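Local coordinates for ferrichrome ABC transporter substrate-binding protein (Staphylococcus pseudintermedius, PDB 5FLY) that probably binds ferrichrome-type iron siderophores outside the cell membrane and passes them to an ABC transporter for import, at residues 110-113 against 114-117; 138-141 against 142-146; 238-242 against 243-247; 269-272 against 273-277. All coordinates share one frame; numbering follows the deposited sequence.

Interaction 1 of 4, residues 110-113 against 114-117; sequences KYNY and LEQQ
A capping box opens helix 113-124, with Asn112 as the N-cap and Glu115 three residues on. Asn112 OD1 takes the backbone N of Glu115 at 2.9 Å in an almost straight bond, 173° at the hydrogen. The N of Leu114 also reaches this oxygen, but that bond is weak and bent. In return Glu115 OE1 accepts from Asn112 N at 3.0 Å. It is met on the anti side of the carboxylate, somewhat out of its plane. The Asn112 amide and the Glu115 carboxylate stack with their planes only 18° apart, ND2 lying 3.2 Å from Glu115 CD. Asn112 holds CG between its backbone N and carbonyl carbon (chi1 71°), and this turns OD1 back over the first turn. The box thus satisfies amides at the start of the helix, where no earlier turn supplies carbonyls. Gln116 N begins the helical ladder on Asn112 O at 2.8 Å.

Two waters link Glu115 OE1 to Lys110 O, one of them through a weak bond to Lys110 O. A third joins Tyr111 O to Gln116 OE1, while Gln116 NE2 bonds to Asn260. Apolar packing starts at once beside the cap. Leu114 lies alongside Tyr113 and sets CG over one ring face, 3.8 Å from the centroid, in a CH-pi contact. Tyr113 OH bonds to Trp137 NE1, and its ring also touches helices 179-185 and 262-278. The Gln116 side chain is about 6 Å from the bound octaoxapentacosanol, placing this cap beside the ligand pocket.

Interaction 2 of 4, residues 138-141 against 142-146; sequences EKQT and AQDSK
Asp144 OD1 is gripped by two groups. Gln140 NE2 donates to it at 2.8 Å from one turn earlier in the same helix, and Lys273 NZ of helix 262-278 forms a salt bridge to it. The other oxygen, Asp144 OD2, pairs with Arg269. Two cations and an amide therefore share one buried carboxylate, which probably keeps it ionised and fixes its rotation.

The Gln140 bond is an i to i+4 link along the helix. OD1 lies almost exactly in the plane of the Gln140 amide. The amide N meets OD1 on the syn side, 29° out of the carboxylate plane. The bond is somewhat bent, with 144° at the hydrogen. The Gln140 chain runs out beside its own carbonyl carbon and then folds at chi2 (67°). This fold brings NE2 round to the Asp144 carboxylate.

The backbone beneath is regular alpha helix. Asp144 N bonds to Gln140 O at 3.0 Å, and Ser145 N to Thr141 O at 2.9 Å. The bond from Gln143 N to Lys139 O is longer and weak. Thr141 sets CG2 4.1 Å from Asp144 OD2, a methyl beside the carboxylate. Its OG1 bonds back to Trp137 O, and Ser145 OG reaches Phe186 O.

These residues lie midway along helix 127-152, the long helix of the family that spans the two lobes. Its face with Gln140, Thr141 and Asp144 packs against helix 262-278. Lys139 and Ala142 lie on the solvent side, while Glu138 meets Leu114 of helix 113-124.

Interaction 3 of 4, residues 238-242 against 243-247; sequences WQNLE and AVQNK
Val244 and Trp238 make the tight part of this contact, and the polar side chains of Gln245, Glu242 and Asn246 make the looser one. Val244 places CG2 over one face of the indole in a CH-pi contact, 3.5 Å from the centroid of the five-membered ring and offset toward the rim. The nearest atom approach is 3.4 Å, from CG2 to Trp238 CE2. Trp238 carries CG trans to its backbone N (chi1 176°), which lays the ring beneath the methyl. Val244 CB also sits 3.3 Å from Trp238 O. Leu241 CB adds a lighter touch on Val244 CG2, at 4.1 Å. Trp238 and Leu241 both pack on Ile219 of strand 218-223, and Phe232 meets the indole edge-to-face.

The other side is mostly exposed. Gln245 extends its chain beyond CG and brings NE2 to Asn240 O at 3.0 Å. That bond is poorly aimed: the donor stands 50° out of the carbonyl plane, not on a lone pair. Glu242 folds back at chi2, and its CG lies 3.5 Å from Asn246 ND2. The carboxylate and amide there are nearly perpendicular, 87° apart.

Backbone bonds close the second helix. Gln245 N bonds to Leu241 O at 2.9 Å, nearly straight, and Asn246 N to Glu242 O at 2.8 Å. Lys247 N turns back to Val244 O.

Two short helices, 236-239 and 242-245, thus meet at a bend. Leu241 is the N-cap of the second, and Lys247, with its positive phi, closes that helix in a Schellman motif just before strand 249-253.

Interaction 4 of 4, residues 269-272 against 273-277; sequences RKDL and KKQLL
Asp271 and Gln275 form an i to i+4 side-chain bridge on helix 262-278, near the C-terminus of the chain. Gln275 NE2 donates to Asp271 OD2 at 3.1 Å. The acceptor lies close to the Gln275 amide plane, while the amide N is tilted out of the carboxylate plane on its syn side. The two planes are turned 61° against each other. Asp271 starts with CG opposite its backbone N (chi1 -175°). Gln275 takes the other course, with CG beside N (chi1 -67°) and an extended chain beyond. The two ends therefore converge over one helical turn. Tyr257 OH also bonds to Asp271 OD2.

Lys274 bends at chi3 and chi4 and swings NZ back to Asp271 OD1, a long salt bridge of 3.8 Å. Lys273, by contrast, is extended throughout and, besides Asp144, reaches Asp147 of helix 127-152. Its CD passes 4.5 Å from NH1 of Arg269.

On the buried side Leu272 packs against helix 179-185 and strand 218-223. Leu276 continues this apolar face and touches Phe250. Its CG rests 3.2 Å from Leu272 O, the carbonyl that takes Leu276 N at 2.8 Å.

In the fold
Interactions 2 and 4 are the closest pair, with centres about 12 Å apart. Asp144 joins them, at 2.6 Å from its OD1 to Lys273 NZ and at 3.1 Å from its OD2 to Arg269 NH1. These salt bridges tie helix 127-152 to helix 262-278. Interaction 1 touches interaction 2 by packing, with Leu114 CD1 4.0 Å from Glu138 OE2. The Gln116 side chain of interaction 1 is about 6 Å from the bound octaoxapentacosanol, against about 13 Å for the Leu272 side chain of interaction 4. Interaction 3 touches none of the others; its nearest atoms are about 7 Å from interaction 4, 17 Å from interaction 2 and 23 Å from interaction 1.

Interaction 1 of 4, residues 110-113 against 114-117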
# COMPACT_ATOMS: atom_id res chain seq x y z
N LYS A 110 5.61 10.43 -3.49
CA LYS A 110 6.18 10.81 -4.79
C LYS A 110 6.13 9.70 -5.84
O LYS A 110 6.41 9.96 -7.02
CB LYS A 110 7.62 11.27 -4.61
CG LYS A 110 7.76 12.55 -3.81
CD LYS A 110 7.11 13.70 -4.53
CE LYS A 110 7.24 14.99 -3.75
NZ LYS A 110 6.61 16.10 -4.53
N TYR A 111 5.77 8.49 -5.44
CA TYR A 111 5.69 7.34 -6.34
C TYR A 111 4.31 6.70 -6.31
O TYR A 111 3.83 6.33 -5.23
CB TYR A 111 6.72 6.26 -5.97
CG TYR A 111 8.17 6.68 -6.11
CD1 TYR A 111 8.83 7.35 -5.10
CD2 TYR A 111 8.88 6.38 -7.27
CE1 TYR A 111 10.16 7.73 -5.24
CE2 TYR A 111 10.20 6.75 -7.42
CZ TYR A 111 10.84 7.42 -6.40
OH TYR A 111 12.17 7.77 -6.55
N ASN A 112 3.67 6.53 -7.47
CA ASN A 112 2.49 5.68 -7.50
C ASN A 112 2.98 4.24 -7.40
O ASN A 112 4.18 3.98 -7.45
CB ASN A 112 1.61 5.92 -8.74
CG ASN A 112 2.22 5.42 -10.05
OD1 ASN A 112 2.78 4.33 -10.14
ND2 ASN A 112 2.09 6.23 -11.09
N TYR A 113 2.06 3.31 -7.22
CA TYR A 113 2.42 1.96 -6.82
C TYR A 113 3.23 1.20 -7.88
O TYR A 113 4.02 0.34 -7.54
CB TYR A 113 1.16 1.18 -6.44
CG TYR A 113 0.29 0.68 -7.56
CD1 TYR A 113 -0.45 1.54 -8.36
CD2 TYR A 113 0.15 -0.68 -7.76
CE1 TYR A 113 -1.26 1.06 -9.38
CE2 TYR A 113 -0.65 -1.17 -8.76
CZ TYR A 113 -1.36 -0.31 -9.56
OH TYR A 113 -2.16 -0.86 -10.54
N LEU A 114 3.03 1.54 -9.15
CA LEU A 114 3.80 0.91 -10.23
C LEU A 114 5.20 1.53 -10.33
O LEU A 114 6.20 0.81 -10.42
CB LEU A 114 3.06 1.04 -11.57
CG LEU A 114 1.69 0.35 -11.61
CD1 LEU A 114 0.99 0.55 -12.95
CD2 LEU A 114 1.80 -1.13 -11.34
N GLU A 115 5.28 2.86 -10.29
CA GLU A 115 6.56 3.58 -10.21
C GLU A 115 7.38 3.11 -9.01
O GLU A 115 8.59 3.03 -9.05
CB GLU A 115 6.31 5.09 -10.10
CG GLU A 115 5.59 5.69 -11.31
CD GLU A 115 5.19 7.15 -11.11
OE1 GLU A 115 5.09 7.61 -9.94
OE2 GLU A 115 4.98 7.84 -12.13
N GLN A 116 6.69 2.81 -7.92
CA GLN A 116 7.36 2.33 -6.72
C GLN A 116 8.08 1.00 -6.98
O GLN A 116 9.24 0.83 -6.61
CB GLN A 116 6.32 2.19 -5.60
CG GLN A 116 6.83 1.67 -4.26
CD GLN A 116 5.71 1.55 -3.27
OE1 GLN A 116 5.23 2.56 -2.75
NE2 GLN A 116 5.23 0.33 -3.06
N GLN A 117 7.42 0.08 -7.65
CA GLN A 117 8.02 -1.23 -7.88
C GLN A 117 9.14 -1.08 -8.91
O GLN A 117 10.17 -1.75 -8.84
CB GLN A 117 6.96 -2.24 -8.32
CG GLN A 117 7.49 -3.66 -8.48
CD GLN A 117 8.10 -4.27 -7.22
OE1 GLN A 117 8.03 -3.70 -6.14
NE2 GLN A 117 8.72 -5.44 -7.36
O HOH W 1 7.12 8.98 -9.54
O HOH W 2 3.58 10.08 -8.88
O HOH W 3 3.09 3.87 -4.18

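Interaction 2 of 4, residues 138-141 against 142-146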
# COMPACT_ATOMS: atom_id res chain seq x y z
N GLU A 138 -1.00 -5.51 -15.71
CA GLU A 138 -1.88 -4.62 -16.46
C GLU A 138 -2.86 -5.40 -17.32
O GLU A 138 -4.04 -5.04 -17.42
CB GLU A 138 -1.04 -3.66 -17.31
CG GLU A 138 -0.37 -2.61 -16.46
CD GLU A 138 0.53 -1.68 -17.23
OE1 GLU A 138 1.09 -2.10 -18.27
OE2 GLU A 138 0.67 -0.52 -16.78
N LYS A 139 -2.39 -6.49 -17.91
CA LYS A 139 -3.23 -7.34 -18.75
C LYS A 139 -4.31 -8.05 -17.91
O LYS A 139 -5.48 -8.11 -18.30
CB LYS A 139 -2.36 -8.35 -19.49
CG LYS A 139 -3.11 -9.25 -20.46
CD LYS A 139 -2.17 -10.21 -21.19
CE LYS A 139 -1.27 -9.50 -22.19
NZ LYS A 139 -2.04 -8.77 -23.25
N GLN A 140 -3.93 -8.54 -16.73
CA GLN A 140 -4.88 -9.22 -15.86
C GLN A 140 -5.94 -8.25 -15.35
O GLN A 140 -7.15 -8.55 -15.40
CB GLN A 140 -4.14 -9.87 -14.68
CG GLN A 140 -5.06 -10.46 -13.62
CD GLN A 140 -5.82 -11.65 -14.14
OE1 GLN A 140 -5.22 -12.62 -14.60
NE2 GLN A 140 -7.14 -11.58 -14.09
N THR A 141 -5.51 -7.10 -14.84
CA THR A 141 -6.44 -6.18 -14.20
C THR A 141 -7.31 -5.45 -15.23
O THR A 141 -8.43 -5.03 -14.92
CB THR A 141 -5.72 -5.14 -13.30
OG1 THR A 141 -4.70 -4.44 -14.02
CG2 THR A 141 -5.09 -5.84 -12.09
N ALA A 142 -6.82 -5.33 -16.45
CA ALA A 142 -7.65 -4.80 -17.54
C ALA A 142 -8.86 -5.70 -17.75
O ALA A 142 -9.98 -5.22 -17.90
CB ALA A 142 -6.84 -4.67 -18.82
N GLN A 143 -8.64 -7.01 -17.74
CA GLN A 143 -9.75 -7.95 -17.89
C GLN A 143 -10.65 -7.91 -16.67
O GLN A 143 -11.88 -7.88 -16.80
CB GLN A 143 -9.24 -9.37 -18.15
CG GLN A 143 -10.34 -10.37 -18.46
CD GLN A 143 -11.18 -9.99 -19.68
OE1 GLN A 143 -10.65 -9.74 -20.76
NE2 GLN A 143 -12.49 -9.95 -19.49
N ASP A 144 -10.05 -7.90 -15.48
CA ASP A 144 -10.84 -7.77 -14.26
C ASP A 144 -11.77 -6.56 -14.29
O ASP A 144 -12.93 -6.65 -13.87
CB ASP A 144 -9.93 -7.64 -13.04
CG ASP A 144 -9.02 -8.84 -12.84
OD1 ASP A 144 -9.32 -9.94 -13.35
OD2 ASP A 144 -8.00 -8.67 -12.13
N SER A 145 -11.25 -5.42 -14.76
CA SER A 145 -12.00 -4.17 -14.83
C SER A 145 -13.24 -4.32 -15.70
O SER A 145 -14.33 -3.86 -15.33
CB SER A 145 -11.10 -3.04 -15.36
OG SER A 145 -11.78 -1.79 -15.40
N LYS A 146 -13.08 -4.98 -16.84
CA LYS A 146 -14.19 -5.20 -17.75
C LYS A 146 -15.23 -6.11 -17.11
O LYS A 146 -16.44 -5.86 -17.25
CB LYS A 146 -13.70 -5.81 -19.06
CG LYS A 146 -12.75 -4.92 -19.84
CD LYS A 146 -12.13 -5.65 -21.02
CE LYS A 146 -11.12 -4.79 -21.73
NZ LYS A 146 -10.42 -5.56 -22.79

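Interaction 3 of 4, residues 238-242 against 243-247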
# COMPACT_ATOMS: atom_id res chain seq x y z
N TRP A 238 -26.11 5.44 8.06
CA TRP A 238 -25.48 4.35 7.32
C TRP A 238 -26.52 3.53 6.59
O TRP A 238 -26.41 3.26 5.39
CB TRP A 238 -24.68 3.45 8.27
CG TRP A 238 -24.07 2.24 7.63
CD1 TRP A 238 -24.59 0.98 7.60
CD2 TRP A 238 -22.83 2.18 6.92
NE1 TRP A 238 -23.74 0.13 6.92
CE2 TRP A 238 -22.65 0.84 6.50
CE3 TRP A 238 -21.84 3.12 6.61
CZ2 TRP A 238 -21.53 0.43 5.78
CZ3 TRP A 238 -20.71 2.69 5.89
CH2 TRP A 238 -20.58 1.36 5.48
N GLN A 239 -27.54 3.11 7.32
CA GLN A 239 -28.56 2.25 6.75
C GLN A 239 -29.29 2.92 5.60
O GLN A 239 -29.84 2.24 4.73
CB GLN A 239 -29.54 1.84 7.83
CG GLN A 239 -28.87 0.99 8.88
CD GLN A 239 -29.85 0.51 9.89
OE1 GLN A 239 -29.70 0.72 11.09
NE2 GLN A 239 -30.90 -0.14 9.41
N ASN A 240 -29.29 4.24 5.58
CA ASN A 240 -29.98 4.97 4.52
C ASN A 240 -29.09 5.31 3.32
O ASN A 240 -29.59 5.85 2.33
CB ASN A 240 -30.60 6.23 5.12
CG ASN A 240 -31.91 5.93 5.83
OD1 ASN A 240 -32.99 6.12 5.26
ND2 ASN A 240 -31.83 5.44 7.06
N LEU A 241 -27.81 4.96 3.37
CA LEU A 241 -26.94 5.15 2.21
C LEU A 241 -27.37 4.24 1.07
O LEU A 241 -27.74 3.09 1.29
CB LEU A 241 -25.48 4.86 2.56
CG LEU A 241 -24.90 5.81 3.61
CD1 LEU A 241 -23.53 5.38 4.01
CD2 LEU A 241 -24.87 7.24 3.07
N GLU A 242 -27.30 4.75 -0.15
CA GLU A 242 -27.72 3.99 -1.32
C GLU A 242 -26.89 2.70 -1.44
O GLU A 242 -27.43 1.64 -1.77
CB GLU A 242 -27.62 4.84 -2.58
CG GLU A 242 -28.24 4.20 -3.82
CD GLU A 242 -29.77 4.18 -3.80
OE1 GLU A 242 -30.38 4.82 -2.90
OE2 GLU A 242 -30.38 3.54 -4.69
N ALA A 243 -25.59 2.76 -1.15
CA ALA A 243 -24.76 1.56 -1.26
C ALA A 243 -25.24 0.48 -0.29
O ALA A 243 -25.29 -0.69 -0.63
CB ALA A 243 -23.31 1.88 -0.99
N VAL A 244 -25.59 0.90 0.93
CA VAL A 244 -26.03 -0.02 1.96
C VAL A 244 -27.42 -0.56 1.61
O VAL A 244 -27.67 -1.75 1.78
CB VAL A 244 -26.00 0.65 3.35
CG1 VAL A 244 -26.60 -0.24 4.41
CG2 VAL A 244 -24.56 1.01 3.72
N GLN A 245 -28.31 0.29 1.13
CA GLN A 245 -29.61 -0.16 0.63
C GLN A 245 -29.49 -1.14 -0.55
O GLN A 245 -30.29 -2.08 -0.67
CB GLN A 245 -30.46 1.05 0.21
CG GLN A 245 -30.90 1.94 1.37
CD GLN A 245 -31.98 2.93 0.98
OE1 GLN A 245 -32.90 2.60 0.23
NE2 GLN A 245 -31.89 4.15 1.50
N ASN A 246 -28.51 -0.93 -1.42
CA ASN A 246 -28.29 -1.82 -2.57
C ASN A 246 -27.51 -3.09 -2.20
O ASN A 246 -27.27 -3.94 -3.05
CB ASN A 246 -27.56 -1.08 -3.70
CG ASN A 246 -28.42 -0.04 -4.39
OD1 ASN A 246 -29.66 -0.12 -4.38
ND2 ASN A 246 -27.78 0.94 -5.01
N LYS A 247 -27.14 -3.21 -0.92
CA LYS A 247 -26.30 -4.31 -0.44
C LYS A 247 -24.96 -4.39 -1.20
O LYS A 247 -24.47 -5.46 -1.56
CB LYS A 247 -27.07 -5.63 -0.51
CG LYS A 247 -28.27 -5.62 0.44
CD LYS A 247 -29.15 -6.83 0.30
CE LYS A 247 -30.37 -6.68 1.19
NZ LYS A 247 -31.45 -7.66 0.85

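Interaction 4 of 4, residues 269-272 against 273-277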
# COMPACT_ATOMS: atom_id res chain seq x y z
N ARG A 269 -6.26 -8.15 -5.20
CA ARG A 269 -6.89 -8.14 -6.52
C ARG A 269 -7.90 -9.27 -6.54
O ARG A 269 -9.05 -9.10 -6.93
CB ARG A 269 -5.87 -8.33 -7.64
CG ARG A 269 -6.47 -8.32 -9.03
CD ARG A 269 -5.55 -8.96 -10.08
NE ARG A 269 -5.24 -10.35 -9.77
CZ ARG A 269 -6.06 -11.38 -9.99
NH1 ARG A 269 -7.24 -11.19 -10.55
NH2 ARG A 269 -5.69 -12.60 -9.64
N LYS A 270 -7.45 -10.44 -6.10
CA LYS A 270 -8.28 -11.64 -6.15
C LYS A 270 -9.49 -11.49 -5.25
O LYS A 270 -10.63 -11.80 -5.65
CB LYS A 270 -7.46 -12.86 -5.74
CG LYS A 270 -8.07 -14.19 -6.12
CD LYS A 270 -7.19 -15.35 -5.67
CE LYS A 270 -5.86 -15.40 -6.41
NZ LYS A 270 -5.03 -16.56 -5.96
N ASP A 271 -9.26 -11.02 -4.03
CA ASP A 271 -10.32 -10.91 -3.03
C ASP A 271 -11.33 -9.86 -3.46
O ASP A 271 -12.53 -10.09 -3.36
CB ASP A 271 -9.74 -10.57 -1.67
CG ASP A 271 -10.80 -10.57 -0.57
OD1 ASP A 271 -11.49 -11.60 -0.42
OD2 ASP A 271 -10.95 -9.55 0.13
N LEU A 272 -10.86 -8.71 -3.92
CA LEU A 272 -11.75 -7.63 -4.31
C LEU A 272 -12.59 -8.03 -5.51
O LEU A 272 -13.78 -7.76 -5.55
CB LEU A 272 -10.98 -6.36 -4.63
CG LEU A 272 -10.44 -5.61 -3.43
CD1 LEU A 272 -9.53 -4.50 -3.91
CD2 LEU A 272 -11.58 -5.08 -2.57
N LYS A 273 -11.97 -8.66 -6.49
CA LYS A 273 -12.72 -9.10 -7.65
C LYS A 273 -13.83 -10.06 -7.23
O LYS A 273 -14.97 -9.92 -7.67
CB LYS A 273 -11.83 -9.77 -8.69
CG LYS A 273 -12.58 -10.15 -9.96
CD LYS A 273 -11.64 -10.70 -11.01
CE LYS A 273 -12.33 -10.91 -12.34
NZ LYS A 273 -11.39 -11.48 -13.34
N LYS A 274 -13.49 -11.01 -6.37
CA LYS A 274 -14.46 -12.00 -5.90
C LYS A 274 -15.63 -11.33 -5.20
O LYS A 274 -16.80 -11.63 -5.48
CB LYS A 274 -13.79 -13.01 -4.94
CG LYS A 274 -14.79 -13.97 -4.28
CD LYS A 274 -14.08 -15.17 -3.65
CE LYS A 274 -13.25 -14.78 -2.45
NZ LYS A 274 -14.08 -14.26 -1.34
N GLN A 275 -15.33 -10.41 -4.29
CA GLN A 275 -16.39 -9.81 -3.50
C GLN A 275 -17.22 -8.84 -4.36
O GLN A 275 -18.43 -8.76 -4.18
CB GLN A 275 -15.81 -9.11 -2.27
CG GLN A 275 -15.20 -10.08 -1.26
CD GLN A 275 -15.20 -9.56 0.17
OE1 GLN A 275 -16.25 -9.26 0.73
NE2 GLN A 275 -14.01 -9.46 0.77
N LEU A 276 -16.59 -8.15 -5.31
CA LEU A 276 -17.33 -7.24 -6.18
C LEU A 276 -18.28 -8.01 -7.10
O LEU A 276 -19.41 -7.58 -7.32
CB LEU A 276 -16.37 -6.36 -6.99
CG LEU A 276 -15.65 -5.28 -6.17
CD1 LEU A 276 -14.47 -4.70 -6.92
CD2 LEU A 276 -16.63 -4.18 -5.81
N LEU A 277 -17.81 -9.13 -7.65
CA LEU A 277 -18.63 -9.90 -8.57
C LEU A 277 -19.74 -10.66 -7.84
O LEU A 277 -20.74 -11.05 -8.46
CB LEU A 277 -17.77 -10.87 -9.37
CG LEU A 277 -16.84 -10.28 -10.44
CD1 LEU A 277 -16.09 -11.38 -11.13
CD2 LEU A 277 -17.60 -9.42 -11.44